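Local coordinates for Thiol:disulfide interchange protein (Proteus mirabilis, PDB 4OD7) that probably acts as a periplasmic thioredoxin-family dithiol oxidase, exchanging disulfides with folding proteins to introduce their disulfide bonds, at residues Gly8-Leu14 / Gly158-Lys163; Val24-Phe28 / Ala142-Ile148; Ala59-Val63 / Thr74-Ala78; Thr47-Pro53 / Tyr179-Asn184; His62-Leu66 / Ile148-Pro152. The protein carries 1 engineered substitution. All blocks are in the same frame, centred on the assembly; numbering follows the deposited sequence.

Contact 1 (Gly8-Leu14 / Gly158-Lys163)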
# COMPACT_ATOMS: atom_id res chain seq x y z
N GLY A 8 3.18 -1.18 21.92
CA GLY A 8 1.78 -1.44 22.25
C GLY A 8 0.85 -0.24 22.14
O GLY A 8 -0.36 -0.41 22.07
N LYS A 9 1.40 0.96 22.04
CA LYS A 9 0.57 2.15 21.93
C LYS A 9 0.43 2.57 20.47
O LYS A 9 -0.61 2.38 19.87
CB LYS A 9 1.13 3.30 22.74
CG LYS A 9 0.04 4.31 23.00
CD LYS A 9 0.56 5.65 23.44
CE LYS A 9 -0.58 6.62 23.54
NZ LYS A 9 -1.54 6.19 24.58
N GLN A 10 1.46 3.18 19.90
CA GLN A 10 1.41 3.59 18.51
C GLN A 10 1.92 2.48 17.60
O GLN A 10 1.96 2.69 16.41
CB GLN A 10 2.19 4.88 18.24
CG GLN A 10 1.66 6.12 18.94
CD GLN A 10 2.24 6.32 20.29
OE1 GLN A 10 2.89 5.43 20.85
NE2 GLN A 10 2.09 7.52 20.81
N TYR A 11 2.35 1.34 18.14
CA TYR A 11 2.90 0.28 17.30
C TYR A 11 3.04 -1.00 18.09
O TYR A 11 2.91 -0.96 19.30
CB TYR A 11 4.29 0.65 16.76
CG TYR A 11 5.40 0.56 17.81
CD1 TYR A 11 6.20 -0.58 17.91
CD2 TYR A 11 5.65 1.61 18.70
CE1 TYR A 11 7.22 -0.68 18.87
CE2 TYR A 11 6.67 1.52 19.66
CZ TYR A 11 7.44 0.39 19.74
OH TYR A 11 8.46 0.30 20.68
N THR A 12 3.31 -2.12 17.42
CA THR A 12 3.58 -3.39 18.09
C THR A 12 4.79 -4.05 17.43
O THR A 12 5.15 -3.70 16.32
CB THR A 12 2.39 -4.37 18.04
OG1 THR A 12 2.11 -4.79 16.70
CG2 THR A 12 1.15 -3.76 18.67
N ASN A 13 5.44 -4.99 18.12
CA ASN A 13 6.64 -5.65 17.58
C ASN A 13 6.25 -6.82 16.67
O ASN A 13 5.37 -7.59 17.03
CB ASN A 13 7.53 -6.17 18.71
CG ASN A 13 8.20 -5.07 19.50
OD1 ASN A 13 8.29 -5.15 20.71
ND2 ASN A 13 8.67 -4.04 18.83
N LEU A 14 6.85 -6.98 15.50
CA LEU A 14 6.58 -8.20 14.76
C LEU A 14 7.14 -9.36 15.56
O LEU A 14 8.26 -9.26 16.06
CB LEU A 14 7.18 -8.16 13.36
CG LEU A 14 6.25 -7.74 12.21
CD1 LEU A 14 5.82 -6.31 12.30
CD2 LEU A 14 7.02 -7.98 10.91
N GLY A 158 11.19 -3.85 9.20
CA GLY A 158 10.84 -5.26 9.28
C GLY A 158 10.57 -5.74 10.69
O GLY A 158 10.49 -6.94 10.93
N LYS A 159 10.38 -4.80 11.62
CA LYS A 159 10.36 -5.12 13.06
C LYS A 159 9.18 -4.48 13.82
O LYS A 159 8.69 -5.08 14.77
CB LYS A 159 11.70 -4.75 13.74
CG LYS A 159 12.00 -3.29 13.99
CD LYS A 159 13.34 -3.14 14.73
CE LYS A 159 14.26 -2.09 14.09
NZ LYS A 159 15.50 -1.75 14.88
N TYR A 160 8.71 -3.30 13.41
CA TYR A 160 7.62 -2.62 14.13
C TYR A 160 6.38 -2.50 13.26
O TYR A 160 6.45 -1.94 12.18
CB TYR A 160 8.02 -1.21 14.56
CG TYR A 160 9.31 -1.07 15.35
CD1 TYR A 160 9.44 -1.63 16.61
CD2 TYR A 160 10.41 -0.37 14.83
CE1 TYR A 160 10.60 -1.50 17.35
CE2 TYR A 160 11.59 -0.23 15.56
CZ TYR A 160 11.68 -0.81 16.82
OH TYR A 160 12.84 -0.70 17.58
N LYS A 161 5.26 -3.01 13.75
CA LYS A 161 3.98 -2.83 13.07
C LYS A 161 3.19 -1.67 13.65
O LYS A 161 2.83 -1.66 14.83
CB LYS A 161 3.18 -4.13 13.10
CG LYS A 161 1.91 -4.07 12.29
CD LYS A 161 1.16 -5.38 12.33
CE LYS A 161 1.86 -6.35 11.35
NZ LYS A 161 1.17 -7.65 11.08
N MET A 162 2.95 -0.68 12.80
CA MET A 162 2.10 0.45 13.16
C MET A 162 0.73 0.05 13.70
O MET A 162 0.11 -0.89 13.22
CB MET A 162 1.88 1.38 11.98
CG MET A 162 3.10 2.06 11.51
SD MET A 162 3.85 3.15 12.71
CE MET A 162 2.72 4.51 12.92
N LYS A 163 0.31 0.75 14.75
CA LYS A 163 -1.01 0.62 15.33
C LYS A 163 -1.86 1.82 14.94
O LYS A 163 -1.80 2.86 15.59
CB LYS A 163 -0.90 0.52 16.83
CG LYS A 163 -2.03 -0.21 17.45
CD LYS A 163 -1.77 -0.48 18.92
CE LYS A 163 -2.87 0.13 19.79
NZ LYS A 163 -4.11 -0.65 19.82

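Contact 2 (Val24-Phe28 / Ala142-Ile148)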
# COMPACT_ATOMS: atom_id res chain seq x y z
N VAL A 24 10.42 1.11 5.05
CA VAL A 24 8.96 1.20 5.18
C VAL A 24 8.23 0.29 4.13
O VAL A 24 8.44 0.44 2.94
CB VAL A 24 8.45 2.65 5.03
CG1 VAL A 24 6.94 2.69 5.25
CG2 VAL A 24 9.11 3.58 6.04
N VAL A 25 7.38 -0.63 4.59
CA VAL A 25 6.56 -1.44 3.70
C VAL A 25 5.06 -1.20 3.99
O VAL A 25 4.57 -1.50 5.07
CB VAL A 25 6.82 -2.94 3.82
CG1 VAL A 25 6.03 -3.68 2.74
CG2 VAL A 25 8.33 -3.25 3.70
N GLU A 26 4.37 -0.69 2.98
CA GLU A 26 2.94 -0.42 2.95
C GLU A 26 2.19 -1.62 2.33
O GLU A 26 2.62 -2.18 1.33
CB GLU A 26 2.72 0.84 2.14
CG GLU A 26 3.34 2.11 2.70
CD GLU A 26 3.16 3.37 1.80
OE1 GLU A 26 2.32 3.40 0.91
OE2 GLU A 26 3.97 4.32 1.88
N PHE A 27 1.07 -2.02 2.93
CA PHE A 27 0.20 -3.08 2.42
C PHE A 27 -1.22 -2.53 2.22
O PHE A 27 -1.81 -1.95 3.13
CB PHE A 27 0.18 -4.23 3.41
CG PHE A 27 1.50 -4.90 3.59
CD1 PHE A 27 1.87 -5.97 2.81
CD2 PHE A 27 2.37 -4.48 4.58
CE1 PHE A 27 3.12 -6.58 3.02
CE2 PHE A 27 3.59 -5.09 4.77
CZ PHE A 27 3.97 -6.13 4.00
N PHE A 28 -1.79 -2.77 1.04
CA PHE A 28 -3.11 -2.23 0.72
C PHE A 28 -3.83 -3.13 -0.25
O PHE A 28 -3.25 -4.05 -0.80
CB PHE A 28 -2.96 -0.80 0.15
CG PHE A 28 -2.61 -0.75 -1.33
CD1 PHE A 28 -3.58 -0.41 -2.29
CD2 PHE A 28 -1.32 -1.03 -1.78
CE1 PHE A 28 -3.24 -0.35 -3.63
CE2 PHE A 28 -1.01 -0.98 -3.11
CZ PHE A 28 -1.98 -0.62 -4.03
N ALA A 142 6.01 -10.88 0.72
CA ALA A 142 5.99 -9.85 1.77
C ALA A 142 4.79 -9.95 2.64
O ALA A 142 4.89 -9.84 3.84
CB ALA A 142 6.05 -8.43 1.15
N VAL A 143 3.64 -10.20 2.03
CA VAL A 143 2.40 -10.35 2.78
C VAL A 143 2.50 -11.55 3.72
O VAL A 143 2.08 -11.48 4.86
CB VAL A 143 1.21 -10.40 1.83
CG1 VAL A 143 -0.06 -10.90 2.51
CG2 VAL A 143 1.01 -8.98 1.26
N THR A 144 3.12 -12.62 3.26
CA THR A 144 3.39 -13.75 4.15
C THR A 144 4.39 -13.43 5.30
O THR A 144 4.08 -13.65 6.47
CB THR A 144 3.90 -14.95 3.33
OG1 THR A 144 2.84 -15.41 2.49
CG2 THR A 144 4.31 -16.11 4.20
N ASP A 145 5.55 -12.87 4.98
CA ASP A 145 6.62 -12.71 5.97
C ASP A 145 6.35 -11.60 6.97
O ASP A 145 6.93 -11.58 8.06
CB ASP A 145 7.97 -12.40 5.29
CG ASP A 145 8.39 -13.45 4.27
OD1 ASP A 145 7.75 -14.51 4.15
OD2 ASP A 145 9.40 -13.21 3.61
N PHE A 146 5.46 -10.70 6.62
CA PHE A 146 5.07 -9.64 7.52
C PHE A 146 3.73 -9.98 8.21
O PHE A 146 3.21 -9.17 8.98
CB PHE A 146 5.00 -8.31 6.77
CG PHE A 146 6.33 -7.78 6.33
CD1 PHE A 146 6.88 -6.69 6.96
CD2 PHE A 146 7.04 -8.37 5.31
CE1 PHE A 146 8.10 -6.18 6.58
CE2 PHE A 146 8.25 -7.87 4.92
CZ PHE A 146 8.79 -6.77 5.57
N GLN A 147 3.20 -11.17 7.95
CA GLN A 147 1.93 -11.64 8.51
C GLN A 147 0.80 -10.62 8.39
O GLN A 147 0.18 -10.22 9.39
CB GLN A 147 2.11 -12.03 9.98
N ILE A 148 0.52 -10.20 7.16
CA ILE A 148 -0.49 -9.18 6.91
C ILE A 148 -1.80 -9.84 6.64
O ILE A 148 -1.92 -10.59 5.69
CB ILE A 148 -0.11 -8.29 5.73
CG1 ILE A 148 1.29 -7.71 5.95
CG2 ILE A 148 -1.19 -7.19 5.48
CD1 ILE A 148 1.42 -6.94 7.22

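Contact 3 (Ala59-Val63 / Thr74-Ala78). With SCN (thiocyanate ion), chain G.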
# COMPACT_ATOMS: atom_id res chain seq x y z
N ALA A 59 8.50 0.84 0.09
CA ALA A 59 7.79 -0.13 -0.72
C ALA A 59 6.28 -0.02 -0.43
O ALA A 59 5.88 0.36 0.68
CB ALA A 59 8.28 -1.54 -0.42
N ARG A 60 5.47 -0.35 -1.43
CA ARG A 60 4.00 -0.39 -1.33
C ARG A 60 3.56 -1.61 -2.06
O ARG A 60 3.73 -1.67 -3.26
CB ARG A 60 3.38 0.86 -1.94
CG ARG A 60 1.89 0.96 -1.86
CD ARG A 60 1.45 2.33 -2.30
NE ARG A 60 0.00 2.46 -2.48
CZ ARG A 60 -0.87 2.62 -1.50
NH1 ARG A 60 -0.47 2.66 -0.26
NH2 ARG A 60 -2.15 2.72 -1.74
N TYR A 61 3.00 -2.57 -1.33
CA TYR A 61 2.60 -3.88 -1.86
C TYR A 61 1.09 -4.06 -1.82
O TYR A 61 0.44 -3.66 -0.87
CB TYR A 61 3.26 -4.99 -1.07
CG TYR A 61 4.79 -5.00 -1.15
CD1 TYR A 61 5.48 -4.48 -2.25
CD2 TYR A 61 5.55 -5.51 -0.08
CE1 TYR A 61 6.89 -4.51 -2.28
CE2 TYR A 61 6.92 -5.54 -0.11
CZ TYR A 61 7.58 -5.03 -1.18
OH TYR A 61 8.96 -5.08 -1.14
N HIS A 62 0.56 -4.70 -2.87
CA HIS A 62 -0.86 -5.03 -2.95
C HIS A 62 -1.09 -6.46 -2.44
O HIS A 62 -0.23 -7.38 -2.55
CB HIS A 62 -1.35 -4.88 -4.38
CG HIS A 62 -2.84 -4.99 -4.52
ND1 HIS A 62 -3.50 -6.19 -4.62
CD2 HIS A 62 -3.79 -4.03 -4.58
CE1 HIS A 62 -4.80 -5.97 -4.74
NE2 HIS A 62 -5.01 -4.67 -4.71
N VAL A 63 -2.25 -6.64 -1.79
CA VAL A 63 -2.59 -7.93 -1.23
C VAL A 63 -3.60 -8.69 -2.11
O VAL A 63 -4.45 -8.11 -2.75
CB VAL A 63 -3.16 -7.76 0.21
CG1 VAL A 63 -2.18 -6.99 1.13
CG2 VAL A 63 -4.53 -7.11 0.18
N THR A 74 -3.19 -7.41 -7.78
CA THR A 74 -1.80 -7.40 -7.35
C THR A 74 -0.84 -7.34 -8.52
O THR A 74 0.12 -6.62 -8.47
CB THR A 74 -1.48 -8.63 -6.50
OG1 THR A 74 -2.24 -8.56 -5.30
CG2 THR A 74 -0.01 -8.75 -6.17
N ARG A 75 -1.15 -8.07 -9.59
CA ARG A 75 -0.35 -7.99 -10.83
C ARG A 75 -0.48 -6.60 -11.49
O ARG A 75 0.50 -6.06 -11.93
CB ARG A 75 -0.75 -9.09 -11.80
CG ARG A 75 0.10 -9.11 -13.10
CD ARG A 75 -0.14 -10.44 -13.83
NE ARG A 75 0.44 -11.59 -13.12
CZ ARG A 75 1.69 -11.99 -13.21
NH1 ARG A 75 2.56 -11.38 -14.01
NH2 ARG A 75 2.08 -13.02 -12.50
N ALA A 76 -1.69 -6.03 -11.50
CA ALA A 76 -1.93 -4.67 -11.98
C ALA A 76 -1.03 -3.69 -11.25
O ALA A 76 -0.46 -2.78 -11.84
CB ALA A 76 -3.39 -4.28 -11.76
N TRP A 77 -0.92 -3.84 -9.95
CA TRP A 77 -0.12 -2.92 -9.19
C TRP A 77 1.36 -3.10 -9.56
O TRP A 77 2.09 -2.13 -9.66
CB TRP A 77 -0.33 -3.10 -7.70
CG TRP A 77 0.45 -2.10 -6.85
CD1 TRP A 77 1.37 -2.38 -5.92
CD2 TRP A 77 0.36 -0.67 -6.91
NE1 TRP A 77 1.85 -1.24 -5.37
CE2 TRP A 77 1.24 -0.16 -5.95
CE3 TRP A 77 -0.40 0.23 -7.65
CZ2 TRP A 77 1.40 1.21 -5.72
CZ3 TRP A 77 -0.26 1.60 -7.41
CH2 TRP A 77 0.64 2.06 -6.47
N ALA A 78 1.79 -4.35 -9.74
CA ALA A 78 3.14 -4.63 -10.25
C ALA A 78 3.38 -3.95 -11.62
O ALA A 78 4.47 -3.53 -11.90
CB ALA A 78 3.39 -6.12 -10.34
S SCN G . -0.16 1.27 4.51
C SCN G . -1.12 2.15 3.36
N SCN G . -1.88 2.70 2.63

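Contact 4 (Thr47-Pro53 / Tyr179-Asn184)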
# COMPACT_ATOMS: atom_id res chain seq x y z
N THR A 47 1.62 11.70 2.88
CA THR A 47 2.20 12.62 3.86
C THR A 47 3.47 12.01 4.44
O THR A 47 4.49 12.67 4.57
CB THR A 47 1.23 12.92 5.02
OG1 THR A 47 0.11 13.64 4.51
CG2 THR A 47 1.89 13.78 6.12
N VAL A 48 3.39 10.72 4.71
CA VAL A 48 4.48 9.94 5.27
C VAL A 48 5.67 9.87 4.31
O VAL A 48 6.82 10.08 4.72
CB VAL A 48 3.99 8.52 5.62
CG1 VAL A 48 5.15 7.57 5.85
CG2 VAL A 48 3.08 8.56 6.84
N GLU A 49 5.38 9.58 3.05
CA GLU A 49 6.41 9.48 2.04
C GLU A 49 7.12 10.81 1.87
O GLU A 49 8.34 10.85 1.70
CB GLU A 49 5.78 9.02 0.71
CG GLU A 49 5.35 7.56 0.68
CD GLU A 49 4.19 7.26 -0.29
OE1 GLU A 49 3.87 8.11 -1.14
OE2 GLU A 49 3.62 6.15 -0.19
N LYS A 50 6.38 11.91 2.01
CA LYS A 50 6.95 13.25 1.87
C LYS A 50 7.85 13.69 3.05
O LYS A 50 8.61 14.67 2.92
CB LYS A 50 5.83 14.27 1.72
CG LYS A 50 5.23 14.34 0.33
CD LYS A 50 4.15 15.42 0.22
CE LYS A 50 4.19 16.12 -1.13
NZ LYS A 50 3.06 17.07 -1.28
N ASN A 51 7.71 13.04 4.20
CA ASN A 51 8.32 13.52 5.43
C ASN A 51 9.44 12.65 5.98
O ASN A 51 10.11 13.02 6.90
CB ASN A 51 7.23 13.68 6.48
CG ASN A 51 6.36 14.91 6.24
OD1 ASN A 51 6.80 15.90 5.67
ND2 ASN A 51 5.13 14.86 6.71
N VAL A 52 9.64 11.48 5.41
CA VAL A 52 10.72 10.59 5.84
C VAL A 52 12.09 11.17 5.45
O VAL A 52 12.16 12.06 4.62
CB VAL A 52 10.55 9.16 5.28
CG1 VAL A 52 9.41 8.45 5.97
CG2 VAL A 52 10.36 9.17 3.76
N PRO A 53 13.16 10.71 6.11
CA PRO A 53 14.50 11.12 5.71
C PRO A 53 14.80 10.81 4.24
O PRO A 53 14.28 9.83 3.72
CB PRO A 53 15.39 10.27 6.61
CG PRO A 53 14.59 9.90 7.71
CD PRO A 53 13.22 9.73 7.20
N TYR A 179 0.62 10.73 12.06
CA TYR A 179 1.06 9.42 11.59
C TYR A 179 2.49 9.51 11.12
O TYR A 179 3.34 8.70 11.48
CB TYR A 179 0.19 8.89 10.45
CG TYR A 179 0.30 7.37 10.25
CD1 TYR A 179 1.35 6.80 9.53
CD2 TYR A 179 -0.67 6.51 10.77
CE1 TYR A 179 1.44 5.42 9.37
CE2 TYR A 179 -0.59 5.15 10.61
CZ TYR A 179 0.47 4.61 9.90
OH TYR A 179 0.53 3.23 9.76
N SER A 180 2.73 10.53 10.30
CA SER A 180 4.05 10.83 9.75
C SER A 180 5.05 11.12 10.85
O SER A 180 6.23 10.82 10.72
CB SER A 180 3.99 12.02 8.81
OG SER A 180 5.29 12.48 8.54
N ASP A 181 4.58 11.75 11.92
CA ASP A 181 5.39 12.03 13.09
C ASP A 181 5.89 10.74 13.75
O ASP A 181 7.06 10.60 14.04
CB ASP A 181 4.56 12.85 14.06
CG ASP A 181 5.37 13.76 14.96
OD1 ASP A 181 6.55 14.06 14.65
OD2 ASP A 181 4.78 14.19 15.98
N VAL A 182 4.98 9.79 14.01
CA VAL A 182 5.32 8.49 14.64
C VAL A 182 6.32 7.65 13.82
O VAL A 182 7.19 7.01 14.38
CB VAL A 182 4.06 7.67 14.93
CG1 VAL A 182 4.39 6.30 15.51
CG2 VAL A 182 3.20 8.41 15.91
N VAL A 183 6.13 7.60 12.50
CA VAL A 183 6.99 6.81 11.61
C VAL A 183 8.44 7.24 11.69
O VAL A 183 9.32 6.40 11.83
CB VAL A 183 6.52 6.89 10.17
CG1 VAL A 183 7.53 6.23 9.23
CG2 VAL A 183 5.17 6.24 10.06
N ASN A 184 8.66 8.54 11.59
CA ASN A 184 10.00 9.11 11.59
C ASN A 184 10.70 8.84 12.93
O ASN A 184 11.93 8.72 12.99
CB ASN A 184 9.92 10.63 11.37
CG ASN A 184 9.58 11.01 9.96
OD1 ASN A 184 9.51 10.17 9.07
ND2 ASN A 184 9.33 12.28 9.76
O HOH W 1 6.94 10.46 7.48

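Contact 5 (His62-Leu66 / Ile148-Pro152)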
# COMPACT_ATOMS: atom_id res chain seq x y z
N HIS A 62 0.56 -4.70 -2.87
CA HIS A 62 -0.86 -5.03 -2.95
C HIS A 62 -1.09 -6.46 -2.44
O HIS A 62 -0.23 -7.38 -2.55
CB HIS A 62 -1.35 -4.88 -4.38
CG HIS A 62 -2.84 -4.99 -4.52
ND1 HIS A 62 -3.50 -6.19 -4.62
CD2 HIS A 62 -3.79 -4.03 -4.58
CE1 HIS A 62 -4.80 -5.97 -4.74
NE2 HIS A 62 -5.01 -4.67 -4.71
N VAL A 63 -2.25 -6.64 -1.79
CA VAL A 63 -2.59 -7.93 -1.23
C VAL A 63 -3.60 -8.69 -2.11
O VAL A 63 -4.45 -8.11 -2.75
CB VAL A 63 -3.16 -7.76 0.21
CG1 VAL A 63 -2.18 -6.99 1.13
CG2 VAL A 63 -4.53 -7.11 0.18
N ASP A 64 -3.51 -10.01 -2.10
CA ASP A 64 -4.34 -10.85 -2.95
C ASP A 64 -5.66 -11.16 -2.33
O ASP A 64 -6.58 -11.57 -3.03
CB ASP A 64 -3.67 -12.18 -3.25
CG ASP A 64 -2.46 -12.08 -4.14
OD1 ASP A 64 -2.12 -11.01 -4.67
OD2 ASP A 64 -1.81 -13.13 -4.26
N PHE A 65 -5.75 -11.00 -1.01
CA PHE A 65 -6.79 -11.68 -0.25
C PHE A 65 -8.13 -10.96 -0.17
O PHE A 65 -9.09 -11.52 0.34
CB PHE A 65 -6.31 -12.06 1.18
CG PHE A 65 -5.76 -10.91 2.02
CD1 PHE A 65 -6.59 -10.05 2.68
CD2 PHE A 65 -4.41 -10.77 2.20
CE1 PHE A 65 -6.09 -9.04 3.45
CE2 PHE A 65 -3.91 -9.76 2.97
CZ PHE A 65 -4.75 -8.90 3.61
N LEU A 66 -8.22 -9.76 -0.73
CA LEU A 66 -9.51 -9.11 -0.83
C LEU A 66 -9.94 -9.10 -2.28
O LEU A 66 -9.13 -8.92 -3.17
CB LEU A 66 -9.46 -7.70 -0.28
CG LEU A 66 -9.14 -7.60 1.22
CD1 LEU A 66 -9.09 -6.14 1.67
CD2 LEU A 66 -10.14 -8.38 2.04
N ILE A 148 0.52 -10.20 7.16
CA ILE A 148 -0.49 -9.18 6.91
C ILE A 148 -1.80 -9.84 6.64
O ILE A 148 -1.92 -10.59 5.69
CB ILE A 148 -0.11 -8.29 5.73
CG1 ILE A 148 1.29 -7.71 5.95
CG2 ILE A 148 -1.19 -7.19 5.48
CD1 ILE A 148 1.42 -6.94 7.22
N ASN A 149 -2.76 -9.56 7.52
CA ASN A 149 -4.07 -10.17 7.46
C ASN A 149 -5.15 -9.15 7.21
O ASN A 149 -6.28 -9.51 6.96
CB ASN A 149 -4.39 -10.87 8.79
CG ASN A 149 -3.57 -12.13 9.02
OD1 ASN A 149 -3.33 -12.92 8.11
ND2 ASN A 149 -3.15 -12.32 10.27
N GLY A 150 -4.79 -7.87 7.29
CA GLY A 150 -5.71 -6.79 7.13
C GLY A 150 -4.97 -5.60 6.59
O GLY A 150 -3.76 -5.46 6.76
N VAL A 151 -5.71 -4.73 5.91
CA VAL A 151 -5.16 -3.56 5.28
C VAL A 151 -6.07 -2.37 5.51
O VAL A 151 -7.28 -2.51 5.61
CB VAL A 151 -4.98 -3.72 3.75
CG1 VAL A 151 -3.80 -4.64 3.42
CG2 VAL A 151 -6.27 -4.19 3.07
N PRO A 152 -5.50 -1.17 5.51
CA PRO A 152 -4.12 -0.73 5.28
C PRO A 152 -3.16 -1.17 6.40
O PRO A 152 -3.58 -1.29 7.53
CB PRO A 152 -4.28 0.78 5.23
CG PRO A 152 -5.47 1.11 5.96
CD PRO A 152 -6.40 -0.02 5.74

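Contact 1 (Gly8-Leu14 / Gly158-Lys163)
Four backbone hydrogen bonds join Gly8-Leu14 to Gly158-Lys163. Thr12 and Lys161 form a hydrogen-bonded antiparallel pair. Thr12 N donates to Lys161 O at 2.7 Å, and Lys161 N returns to Thr12 O, also at 2.7 Å. On one side of this pair Lys163 N donates to Gln10 O at 3.0 Å. On the other Leu14 N donates to Lys159 O at 2.7 Å. Two CA-H...O contacts support the pairing: Tyr160 CA to Thr12 O and Asn13 CA to Lys159 O, both 3.5 Å. Tyr11-Met162 and Asn13-Tyr160 are non-hydrogen-bonded pairs. Strand 11-13 is an outermost strand of the mixed central sheet, as expected of the N-terminal strand in the DsbA form of the thioredoxin fold. A classic beta bulge interrupts the far side of the second segment, where Lys159 and Tyr160 both face Ile156 of strand 153-156.

The packing is mostly aromatic and aliphatic. The rings of Tyr11 and Tyr160 meet obliquely, with CE1 of Tyr11 3.3 Å from CD1 of Tyr160. On the Thr12-Lys161 face, Leu14 CD1 lies 3.5 Å from Lys161 CB. Lys163 lays its chain beside the turn, with its CE 3.2 Å from Lys9 O, while its amino group makes a salt bridge to Asp165. Met162 turns away from Gly8-Leu14 and packs against helix 172-187.

Contact 2 (Val24-Phe28 / Ala142-Ile148)
Val24 opens the strand but does not reach Ala142-Ile148. Val25 is the first to touch. Its CG2 lies 4.0 Å from CZ of Phe146. Glu26 points to the other side of the sheet, where it forms a salt bridge with Arg60. Phe27 makes most of the contact. Its ring meets the last helical turn mainly at its edge, and Ile148 lies over one face. CG1 of Ile148 is 3.4 Å from the centroid of the Phe27 ring, in a CH-pi contact. Val143 CG2 meets the ring edge, 3.5 Å from Phe27 CD1. Ala142 CB is 3.9 Å from Phe27 CE1, and Phe146 CB is 3.7 Å from Phe27 CZ. The helix ends in a Schellman motif, with positive phi at Gln147, and this turn brings Ile148 back onto Phe27. Phe28 points away from the helix; its ring makes a cation-pi contact with Arg60 and an edge-to-face contact with Trp77. This is apolar helix-on-sheet packing, in which helix 130-145 lies against a central strand of the thioredoxin fold.

Contact 3 (Ala59-Val63 / Thr74-Ala78)
Two hydrogen bonds cross between Ala59-Val63 and Thr74-Ala78. Trp77 NE1 donates to Arg60 O at 2.9 Å. The indole therefore satisfies a carbonyl on the side of the strand that has no strand partner in the sheet. His62 ND1 donates to Thr74 OG1 at 2.8 Å. The other ring nitrogen, His62 NE2, accepts from Phe30 N, so both nitrogens of this buried imidazole are used. The backbone His62 N is bonded to Gln139 OE1. Thr74 OG1 has its strongest partner in Asp64 OD1, with Gly70 O also within hydrogen-bonding reach of its single proton.

The guanidinium of Arg60 has its main partner outside the segments, in a salt bridge to Glu26. Its NH1 also donates to the N atom of a thiocyanate ion at 3.2 Å. That ion probably came from the crystallisation liquor. Carbon contacts fill the space between these bonds. Arg60 CD is 3.6 Å from Trp77 CZ2, and His62 CB is 3.9 Å from Trp77 CB.

Strand 58-62 is an outermost strand of the sheet, parallel to strand 24-28. Helix 70-83 lies beside it, and the segment axes approach to 8.0 Å at 149°. Tyr61 points away from this helix, and its side chain packs on Ala142 of helix 130-145. Phe28, from strand 24-28, meets both Trp77 and His62 edge-to-face.

Contact 4 (Thr47-Pro53 / Tyr179-Asn184)
Tyr179 begins the contact, with its CD1 3.7 Å from Val48 CG2. Its hydroxyl is bonded outside, to Asn164. Ser180 points at helix 44-51 and sits at the closest backbone approach, 4.6 Å between its CA and Val48 CA. Ser180 OG accepts from Asn51 ND2 at 3.0 Å, and Ser180 CB rests 3.8 Å from Thr47 CG2. Val183 turns to the apolar side. Its CG1 is 4.3 Å from Val48 CG1 and 4.4 Å from Val52 CG1. Asn184 closes the segment, with ND2 donating to Asn51 O at 3.1 Å. A water lies in the gap between the helices, hydrogen-bonded to Val48 O at 2.8 Å, Ser180 OG at 2.8 Å and Asn184 OD1 at 3.0 Å. The helix segments cross at -45°. The valines and Tyr179 make an apolar contact on the sheet side, while directional amide, hydroxyl and water bonds link the helices further out, so the pairing rests on both kinds of contact.

Contact 5 (His62-Leu66 / Ile148-Pro152)
This is a mainly van der Waals contact, apolar side chains on side chains and on backbone, at the active-site end of the thioredoxin fold. His62 ends strand 58-62, and Val63-Leu66 follow it as a loop. Residues Ile148-Pro152 lead from helix 130-145 into strand 153-156. Val151 is central. Its CG1 lies 3.7 Å from Val63 CG1, and its CG2 lies 3.7 Å from Leu66 CD1. Phe65 reaches across the opposing backbone. Its CE2 is 3.5 Å from Ile148 O, its CE1 is 3.5 Å from Asn149 O, and its CZ is 3.8 Å from Gly150 N.

The peptide bond before Pro152 is cis. This is the cis-proline loop, a hallmark of thioredoxin-fold oxidoreductases that lies next to the redox centre. Val151 and Pro152 touch Cys35. The partner position of the redox pair holds Ser32, an engineered substitution, so the disulfide is absent here; Leu66 packs on Ser32. The bound peptide uses the same surface. It makes backbone hydrogen bonds with Val151, and Phe65 and Leu66 pack on its backbone. Val63 CG1 reaches Ile148 CG2 at 4.5 Å, on the side where Val151 and Ile148 both meet Phe27 of the neighbouring strand.

In the fold
From the N terminus, contact 1 closes a long loop by pairing strand 11-13 with strand 160-162. Contacts 2, 3 and 5 nest inside it. Contact 2 ties strand 24-28 to the end of helix 130-145, and contact 3 nests within it. Contact 4 starts at helix 44-51 and ends in helix 172-187, beyond strand 160-162, so it crosses contacts 1 and 2 and encloses contacts 3 and 5. Contacts 3 and 5 both begin at the end of strand 58-62 and share His62 and Val63. Contact 3 closes a short loop to helix 70-83. Contact 5 crosses contact 2, shares Ile148 with it, and reaches the cis-proline loop. Contacts 1, 2 and 3 all involve the central sheet.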